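Local coordinates for protein WZI (Escherichia coli, PDB 2YNK) that probably binds capsular polysaccharide as an outer-membrane lectin and so supports assembly of the group 1 capsule on the cell surface, at residues A[126-131]-A[165-170]; A[224-229]-A[275-280]. One frame throughout, in Å; residues are numbered along the deposited sequence.

Contact 1 of 2, residues A[126-131]-A[165-170]; sequences RFNANG and AMRPMT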
ATOM      1  N   ARG A 126       1.045 -20.013  13.613  1.00 55.38           N
ATOM      2  CA  ARG A 126       1.603 -18.757  14.106  1.00 55.25           C
ATOM      3  C   ARG A 126       2.943 -18.418  13.448  1.00 52.85           C
ATOM      4  O   ARG A 126       3.489 -17.354  13.690  1.00 52.33           O
ATOM      5  CB  ARG A 126       1.752 -18.784  15.627  1.00 59.17           C
ATOM      6  CG  ARG A 126       2.792 -19.749  16.173  1.00 61.81           C
ATOM      7  CD  ARG A 126       2.393 -20.174  17.577  1.00 67.17           C
ATOM      8  NE  ARG A 126       3.404 -20.995  18.244  1.00 70.85           N
ATOM      9  CZ  ARG A 126       4.365 -20.529  19.039  1.00 73.24           C
ATOM     10  NH1 ARG A 126       4.488 -19.223  19.287  1.00 74.32           N
ATOM     11  NH2 ARG A 126       5.220 -21.383  19.587  1.00 74.59           N
ATOM     12  N   PHE A 127       3.460 -19.335  12.637  1.00 51.56           N
ATOM     13  CA  PHE A 127       4.668 -19.131  11.862  1.00 50.84           C
ATOM     14  C   PHE A 127       4.293 -18.874  10.419  1.00 50.15           C
ATOM     15  O   PHE A 127       3.411 -19.565   9.888  1.00 49.82           O
ATOM     16  CB  PHE A 127       5.535 -20.387  11.878  1.00 51.32           C
ATOM     17  CG  PHE A 127       6.235 -20.634  13.174  1.00 52.29           C
ATOM     18  CD1 PHE A 127       7.433 -19.990  13.461  1.00 52.78           C
ATOM     19  CD2 PHE A 127       5.724 -21.547  14.090  1.00 52.83           C
ATOM     20  CE1 PHE A 127       8.097 -20.238  14.648  1.00 54.73           C
ATOM     21  CE2 PHE A 127       6.381 -21.801  15.281  1.00 53.83           C
ATOM     22  CZ  PHE A 127       7.564 -21.147  15.565  1.00 55.40           C
ATOM     23  N   ASN A 128       4.976 -17.920   9.772  1.00 47.41           N
ATOM     24  CA  ASN A 128       4.762 -17.685   8.342  1.00 45.77           C
ATOM     25  C   ASN A 128       5.922 -16.983   7.629  1.00 45.86           C
ATOM     26  O   ASN A 128       6.842 -16.451   8.256  1.00 46.53           O
ATOM     27  CB  ASN A 128       3.469 -16.915   8.127  1.00 44.28           C
ATOM     28  CG  ASN A 128       3.626 -15.448   8.390  1.00 44.76           C
ATOM     29  OD1 ASN A 128       3.988 -14.711   7.499  1.00 48.12           O
ATOM     30  ND2 ASN A 128       3.356 -15.012   9.611  1.00 45.42           N
ATOM     31  N   ALA A 129       5.857 -16.989   6.304  1.00 44.54           N
ATOM     32  CA  ALA A 129       6.901 -16.409   5.479  1.00 43.64           C
ATOM     33  C   ALA A 129       6.374 -15.237   4.649  1.00 42.17           C
ATOM     34  O   ALA A 129       6.698 -15.127   3.470  1.00 41.03           O
ATOM     35  CB  ALA A 129       7.492 -17.484   4.579  1.00 43.32           C
ATOM     36  N   ASN A 130       5.562 -14.373   5.268  1.00 42.45           N
ATOM     37  CA  ASN A 130       4.997 -13.193   4.597  1.00 41.98           C
ATOM     38  C   ASN A 130       6.110 -12.189   4.221  1.00 44.89           C
ATOM     39  O   ASN A 130       7.054 -11.942   4.985  1.00 44.81           O
ATOM     40  CB  ASN A 130       3.933 -12.505   5.474  1.00 41.54           C
ATOM     41  CG  ASN A 130       2.648 -13.354   5.668  1.00 42.57           C
ATOM     42  OD1 ASN A 130       1.742 -12.975   6.431  1.00 40.26           O
ATOM     43  ND2 ASN A 130       2.568 -14.493   4.986  1.00 40.83           N
ATOM     44  N   GLY A 131       6.012 -11.627   3.027  1.00 45.85           N
ATOM     45  CA  GLY A 131       7.043 -10.751   2.542  1.00 47.16           C
ATOM     46  C   GLY A 131       8.173 -11.493   1.857  1.00 48.53           C
ATOM     47  O   GLY A 131       8.927 -10.871   1.109  1.00 49.64           O
ATOM     48  N   ALA A 165      -4.026  -4.606   3.581  1.00 41.29           N
ATOM     49  CA  ALA A 165      -4.735  -4.759   4.844  1.00 42.09           C
ATOM     50  C   ALA A 165      -5.195  -6.198   5.022  1.00 44.33           C
ATOM     51  O   ALA A 165      -6.390  -6.474   5.196  1.00 45.81           O
ATOM     52  CB  ALA A 165      -5.931  -3.816   4.853  1.00 42.57           C
HETATM   53  N   MSE A 166      -4.233  -7.110   4.964  1.00 45.08           N
HETATM   54  CA  MSE A 166      -4.492  -8.515   4.643  1.00 47.48           C
HETATM   55  C   MSE A 166      -3.154  -9.161   4.455  1.00 48.42           C
HETATM   56  O   MSE A 166      -2.158  -8.481   4.225  1.00 47.16           O
HETATM   57  CB  MSE A 166      -5.233  -8.600   3.311  1.00 48.41           C
HETATM   58  CG  MSE A 166      -4.674  -7.481   2.411  1.00 48.54           C
HETATM   59 SE   MSE A 166      -4.212  -8.183   0.663  1.00 50.73          SE
HETATM   60  CE  MSE A 166      -2.339  -8.647   1.062  1.00 55.62           C
ATOM     61  N   ARG A 167      -3.109 -10.483   4.531  1.00 49.35           N
ATOM     62  CA  ARG A 167      -1.841 -11.179   4.435  1.00 48.06           C
ATOM     63  C   ARG A 167      -1.479 -11.292   2.971  1.00 48.16           C
ATOM     64  O   ARG A 167      -2.338 -11.651   2.158  1.00 49.48           O
ATOM     65  CB  ARG A 167      -1.913 -12.554   5.093  1.00 46.82           C
ATOM     66  CG  ARG A 167      -2.315 -12.463   6.548  1.00 48.32           C
ATOM     67  CD  ARG A 167      -2.309 -13.814   7.237  1.00 50.19           C
ATOM     68  NE  ARG A 167      -1.176 -13.901   8.140  1.00 50.37           N
ATOM     69  CZ  ARG A 167      -1.238 -13.773   9.456  1.00 52.80           C
ATOM     70  NH1 ARG A 167      -2.389 -13.592  10.085  1.00 54.30           N
ATOM     71  NH2 ARG A 167      -0.126 -13.853  10.157  1.00 55.71           N
ATOM     72  N   PRO A 168      -0.215 -10.977   2.626  1.00 46.56           N
ATOM     73  CA  PRO A 168       0.198 -11.022   1.232  1.00 47.34           C
ATOM     74  C   PRO A 168       0.077 -12.442   0.685  1.00 49.30           C
ATOM     75  O   PRO A 168       0.249 -13.410   1.441  1.00 50.49           O
ATOM     76  CB  PRO A 168       1.656 -10.552   1.274  1.00 46.84           C
ATOM     77  CG  PRO A 168       2.112 -10.833   2.666  1.00 47.06           C
ATOM     78  CD  PRO A 168       0.905 -10.657   3.530  1.00 46.89           C
HETATM   79  N   MSE A 169      -0.224 -12.558  -0.607  1.00 47.80           N
HETATM   80  CA  MSE A 169      -0.545 -13.840  -1.207  1.00 46.38           C
HETATM   81  C   MSE A 169       0.604 -14.354  -1.989  1.00 47.35           C
HETATM   82  O   MSE A 169       1.390 -13.580  -2.552  1.00 53.37           O
HETATM   83  CB  MSE A 169      -1.715 -13.701  -2.161  1.00 47.67           C
HETATM   84  CG  MSE A 169      -2.900 -13.027  -1.486  1.00 50.16           C
HETATM   85 SE   MSE A 169      -4.344 -12.842  -2.812  1.00 58.33          SE
HETATM   86  CE  MSE A 169      -3.608 -11.259  -3.751  1.00 55.88           C
ATOM     87  N   THR A 170       0.688 -15.676  -2.071  1.00 46.53           N
ATOM     88  CA  THR A 170       1.770 -16.343  -2.772  1.00 45.43           C
ATOM     89  C   THR A 170       1.526 -16.311  -4.261  1.00 46.85           C
ATOM     90  O   THR A 170       0.448 -16.708  -4.726  1.00 46.52           O
ATOM     91  CB  THR A 170       1.923 -17.789  -2.308  1.00 44.73           C
ATOM     92  OG1 THR A 170       2.546 -17.786  -1.021  1.00 45.99           O
ATOM     93  CG2 THR A 170       2.774 -18.591  -3.273  1.00 43.78           C
TER
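The guanidinium of Arg167 meets Asn128 at its edge: Asn128 ND2 lies in the guanidinium plane, 3.7 Å from Arg167 NH2. The amide and guanidinium planes are nearly perpendicular, 87° apart. Asn130 OD1 approaches the same group obliquely, 3.5 Å from Arg167 NE, without a hydrogen bond. Here the start of the barrel strand 127-138 meets the loop that leads from strand 151-152 into strand 170-176. Asn128 ND2 and Arg167 NH2 are both donors. Glu116 of strand 107-116, outside both segments, holds the two, by a salt bridge from its OE1 to Arg167 NH2 and a weak hydrogen bond from Asn128 ND2 to its OE2. Asn128 OD1 accepts from Asn130 N in an Asx turn, although the place of this oxygen is less sure. Gln147 links the two segments in a similar way: its OE1 accepts from Asn130 ND2, and its NE2 is hydrogen-bonded to Thr170 OG1. The CB atoms of Asn128 and Asn130 point toward the loop, whereas Arg126 touches a bound dodecane, so the loop probably lies on the inner side of the barrel wall. The Asn130 side chain packs its CB and CG against the Pro168 ring. Asn130 CG stands beside its own backbone N (chi1 -68°), and the side chain crosses the proline at about a right angle, with Asn130 CB 3.7 Å from Pro168 CG.

Contact 2 of 2, residues A[224-229]-A[275-280]; sequences QSLELG and FKFKLE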
ATOM      1  N   GLN A 224       4.796  16.323 -16.317  1.00 69.52           N
ATOM      2  CA  GLN A 224       5.278  16.243 -14.930  1.00 69.22           C
ATOM      3  C   GLN A 224       4.205  16.474 -13.862  1.00 66.74           C
ATOM      4  O   GLN A 224       4.406  16.085 -12.712  1.00 68.63           O
ATOM      5  CB  GLN A 224       6.408  17.249 -14.695  1.00 72.82           C
ATOM      6  CG  GLN A 224       7.730  16.874 -15.341  1.00 76.81           C
ATOM      7  CD  GLN A 224       8.754  18.004 -15.296  1.00 81.71           C
ATOM      8  OE1 GLN A 224       8.410  19.189 -15.418  1.00 82.94           O
ATOM      9  NE2 GLN A 224      10.023  17.643 -15.132  1.00 83.37           N
ATOM     10  N   SER A 225       3.095  17.113 -14.234  1.00 64.05           N
ATOM     11  CA  SER A 225       2.040  17.490 -13.290  1.00 63.42           C
ATOM     12  C   SER A 225       0.930  16.449 -13.120  1.00 61.88           C
ATOM     13  O   SER A 225       0.217  16.480 -12.124  1.00 61.76           O
ATOM     14  CB  SER A 225       1.397  18.819 -13.713  1.00 65.10           C
ATOM     15  OG  SER A 225       2.244  19.920 -13.431  1.00 67.72           O
ATOM     16  N   LEU A 226       0.770  15.551 -14.084  1.00 60.90           N
ATOM     17  CA  LEU A 226      -0.344  14.614 -14.077  1.00 61.13           C
ATOM     18  C   LEU A 226       0.137  13.180 -14.241  1.00 62.28           C
ATOM     19  O   LEU A 226       0.852  12.870 -15.192  1.00 61.92           O
ATOM     20  CB  LEU A 226      -1.311  14.948 -15.211  1.00 62.71           C
ATOM     21  CG  LEU A 226      -2.540  14.047 -15.370  1.00 63.20           C
ATOM     22  CD1 LEU A 226      -3.585  14.344 -14.306  1.00 62.96           C
ATOM     23  CD2 LEU A 226      -3.127  14.226 -16.758  1.00 63.40           C
ATOM     24  N   GLU A 227      -0.263  12.314 -13.305  1.00 63.41           N
ATOM     25  CA  GLU A 227      -0.107  10.867 -13.456  1.00 61.46           C
ATOM     26  C   GLU A 227      -1.480  10.239 -13.638  1.00 59.95           C
ATOM     27  O   GLU A 227      -2.436  10.640 -12.978  1.00 62.19           O
ATOM     28  CB  GLU A 227       0.588  10.271 -12.241  1.00 61.21           C
ATOM     29  CG  GLU A 227       0.601   8.751 -12.232  1.00 61.91           C
ATOM     30  CD  GLU A 227       1.773   8.171 -11.463  1.00 62.07           C
ATOM     31  OE1 GLU A 227       2.880   8.121 -12.043  1.00 66.24           O
ATOM     32  OE2 GLU A 227       1.595   7.777 -10.289  1.00 59.32           O
ATOM     33  N   LEU A 228      -1.584   9.278 -14.552  1.00 58.32           N
ATOM     34  CA  LEU A 228      -2.845   8.571 -14.790  1.00 56.38           C
ATOM     35  C   LEU A 228      -2.639   7.082 -14.618  1.00 55.73           C
ATOM     36  O   LEU A 228      -1.684   6.515 -15.151  1.00 56.34           O
ATOM     37  CB  LEU A 228      -3.368   8.833 -16.200  1.00 55.70           C
ATOM     38  CG  LEU A 228      -3.795  10.261 -16.513  1.00 56.34           C
ATOM     39  CD1 LEU A 228      -4.296  10.329 -17.942  1.00 55.26           C
ATOM     40  CD2 LEU A 228      -4.855  10.738 -15.535  1.00 56.00           C
ATOM     41  N   GLY A 229      -3.548   6.450 -13.885  1.00 55.36           N
ATOM     42  CA  GLY A 229      -3.489   5.014 -13.647  1.00 54.39           C
ATOM     43  C   GLY A 229      -4.731   4.269 -14.105  1.00 53.69           C
ATOM     44  O   GLY A 229      -5.847   4.793 -14.071  1.00 52.73           O
ATOM     45  N   PHE A 275      -5.710   8.962 -10.503  1.00 53.99           N
ATOM     46  CA  PHE A 275      -4.881  10.078 -10.960  1.00 56.26           C
ATOM     47  C   PHE A 275      -4.225  10.773  -9.771  1.00 54.87           C
ATOM     48  O   PHE A 275      -4.701  10.671  -8.636  1.00 54.70           O
ATOM     49  CB  PHE A 275      -5.715  11.097 -11.756  1.00 59.43           C
ATOM     50  CG  PHE A 275      -6.489  12.047 -10.885  1.00 59.70           C
ATOM     51  CD1 PHE A 275      -5.906  13.230 -10.436  1.00 59.78           C
ATOM     52  CD2 PHE A 275      -7.784  11.742 -10.483  1.00 59.14           C
ATOM     53  CE1 PHE A 275      -6.608  14.091  -9.612  1.00 61.19           C
ATOM     54  CE2 PHE A 275      -8.493  12.603  -9.661  1.00 59.96           C
ATOM     55  CZ  PHE A 275      -7.907  13.777  -9.224  1.00 61.13           C
ATOM     56  N   LYS A 276      -3.127  11.469 -10.047  1.00 54.07           N
ATOM     57  CA  LYS A 276      -2.528  12.403  -9.101  1.00 54.73           C
ATOM     58  C   LYS A 276      -2.070  13.646  -9.885  1.00 57.20           C
ATOM     59  O   LYS A 276      -1.402  13.521 -10.918  1.00 57.41           O
ATOM     60  CB  LYS A 276      -1.356  11.756  -8.336  1.00 53.05           C
ATOM     61  CG  LYS A 276      -0.760  12.664  -7.260  1.00 53.44           C
ATOM     62  CD  LYS A 276       0.416  12.066  -6.498  1.00 53.89           C
ATOM     63  CE  LYS A 276       1.093  13.127  -5.623  1.00 55.61           C
ATOM     64  NZ  LYS A 276       1.966  12.606  -4.524  1.00 54.40           N
ATOM     65  N   PHE A 277      -2.440  14.832  -9.395  1.00 57.53           N
ATOM     66  CA  PHE A 277      -2.124  16.091 -10.063  1.00 59.85           C
ATOM     67  C   PHE A 277      -1.266  16.996  -9.184  1.00 59.77           C
ATOM     68  O   PHE A 277      -1.740  17.518  -8.183  1.00 58.32           O
ATOM     69  CB  PHE A 277      -3.411  16.821 -10.450  1.00 62.21           C
ATOM     70  CG  PHE A 277      -3.180  18.038 -11.303  1.00 65.17           C
ATOM     71  CD1 PHE A 277      -2.993  17.916 -12.674  1.00 67.67           C
ATOM     72  CD2 PHE A 277      -3.149  19.305 -10.740  1.00 65.71           C
ATOM     73  CE1 PHE A 277      -2.779  19.037 -13.465  1.00 69.88           C
ATOM     74  CE2 PHE A 277      -2.938  20.425 -11.526  1.00 67.44           C
ATOM     75  CZ  PHE A 277      -2.754  20.291 -12.889  1.00 69.30           C
ATOM     76  N   LYS A 278      -0.005  17.184  -9.567  1.00 62.62           N
ATOM     77  CA  LYS A 278       0.932  18.022  -8.804  1.00 63.88           C
ATOM     78  C   LYS A 278       0.746  19.483  -9.182  1.00 64.48           C
ATOM     79  O   LYS A 278       0.582  19.800 -10.357  1.00 67.31           O
ATOM     80  CB  LYS A 278       2.381  17.605  -9.077  1.00 66.44           C
ATOM     81  CG  LYS A 278       2.736  16.208  -8.580  1.00 67.64           C
ATOM     82  CD  LYS A 278       3.992  15.648  -9.243  1.00 69.79           C
ATOM     83  CE  LYS A 278       3.819  14.175  -9.605  1.00 72.37           C
ATOM     84  NZ  LYS A 278       2.717  13.924 -10.590  1.00 72.05           N
ATOM     85  N   LEU A 279       0.770  20.370  -8.187  1.00 63.19           N
ATOM     86  CA  LEU A 279       0.605  21.807  -8.423  1.00 64.24           C
ATOM     87  C   LEU A 279       1.935  22.566  -8.501  1.00 64.60           C
ATOM     88  O   LEU A 279       1.982  23.672  -9.027  1.00 64.93           O
ATOM     89  CB  LEU A 279      -0.296  22.441  -7.349  1.00 63.24           C
ATOM     90  CG  LEU A 279      -1.808  22.234  -7.509  1.00 63.58           C
ATOM     91  CD1 LEU A 279      -2.577  22.826  -6.333  1.00 62.43           C
ATOM     92  CD2 LEU A 279      -2.301  22.834  -8.817  1.00 63.94           C
ATOM     93  N   GLU A 280       3.009  21.975  -7.987  1.00 65.37           N
ATOM     94  CA  GLU A 280       4.301  22.657  -7.947  1.00 68.86           C
ATOM     95  C   GLU A 280       4.766  23.136  -9.324  1.00 70.65           C
ATOM     96  O   GLU A 280       5.206  24.279  -9.454  1.00 72.43           O
ATOM     97  CB  GLU A 280       5.370  21.767  -7.309  1.00 70.45           C
ATOM     98  CG  GLU A 280       6.701  22.468  -7.042  1.00 74.09           C
ATOM     99  CD  GLU A 280       7.613  22.562  -8.265  1.00 80.31           C
ATOM    100  OE1 GLU A 280       7.472  21.729  -9.193  1.00 83.02           O
ATOM    101  OE2 GLU A 280       8.483  23.473  -8.294  1.00 83.09           O
TER
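Leu226 and Leu228 face Phe277 and Phe275 as non-hydrogen-bonded pairs where strands 226-229 and 275-278 run antiparallel, their axes 4.8 Å apart at closest. Between them Glu227 and Lys276 form the hydrogen-bonded pair. Glu227 N donates to Lys276 O at 2.9 Å in an almost straight bond, and Lys276 N returns a bond to Glu227 O. One step further, Lys278 N donates to Ser225 O at 2.7 Å. This carries the pairing past the strand into the preceding turn. CA-H...O contacts add to the ladder, among them Phe277 CA to Ser225 O.

The leucines and phenylalanines share one face of the sheet. Leu226 CD1 comes to the edge of the Phe277 ring, in its plane, 4.0 Å from Phe277 CD1. The two side chains cross at about a right angle. The Phe277 ring also meets that of Phe289 on the next strand. Leu228 CD2 rests on Phe275 CB at 3.9 Å, while the Phe275 ring leads away from the leucine.

Glu227 and Lys276 occupy the other face and end on different partners. Glu227 OE2 is hydrogen-bonded to Ser26 and Ser28. Lys276 NZ makes salt bridges with Glu313 and Asp19. At the strand end the Lys278 chain bends at chi3 and chi4. Its CD lies 3.5 Å from Gln224 O, and its NZ gives that oxygen a weak hydrogen bond.

The polar face thus meets the N-terminal region, and the aromatic and leucine face probably looks outward. An apolar face set against a polar one is typical of a transmembrane beta-barrel wall.

Overall arrangement
After the N-terminal helices the chain enters the barrel at strand 69-76. Contact 1 closes first: the excursion from 131 to 165 holds the rest of strand 127-138 and strands 141-145 and 151-152. It ties a barrel strand to a loop. The chain then passes through strands 170-176, 193-201 and 212-221 before contact 2 opens. Contact 2 closes the excursion from 229 to 275, part of which is not modelled, and joins two neighbouring strands directly. The two closures follow in series and neither nest nor cross. Both reach the same barrel sheet, on opposite sides of the chain's centre. The centres of contact 1 and contact 2 are about 33 Å apart.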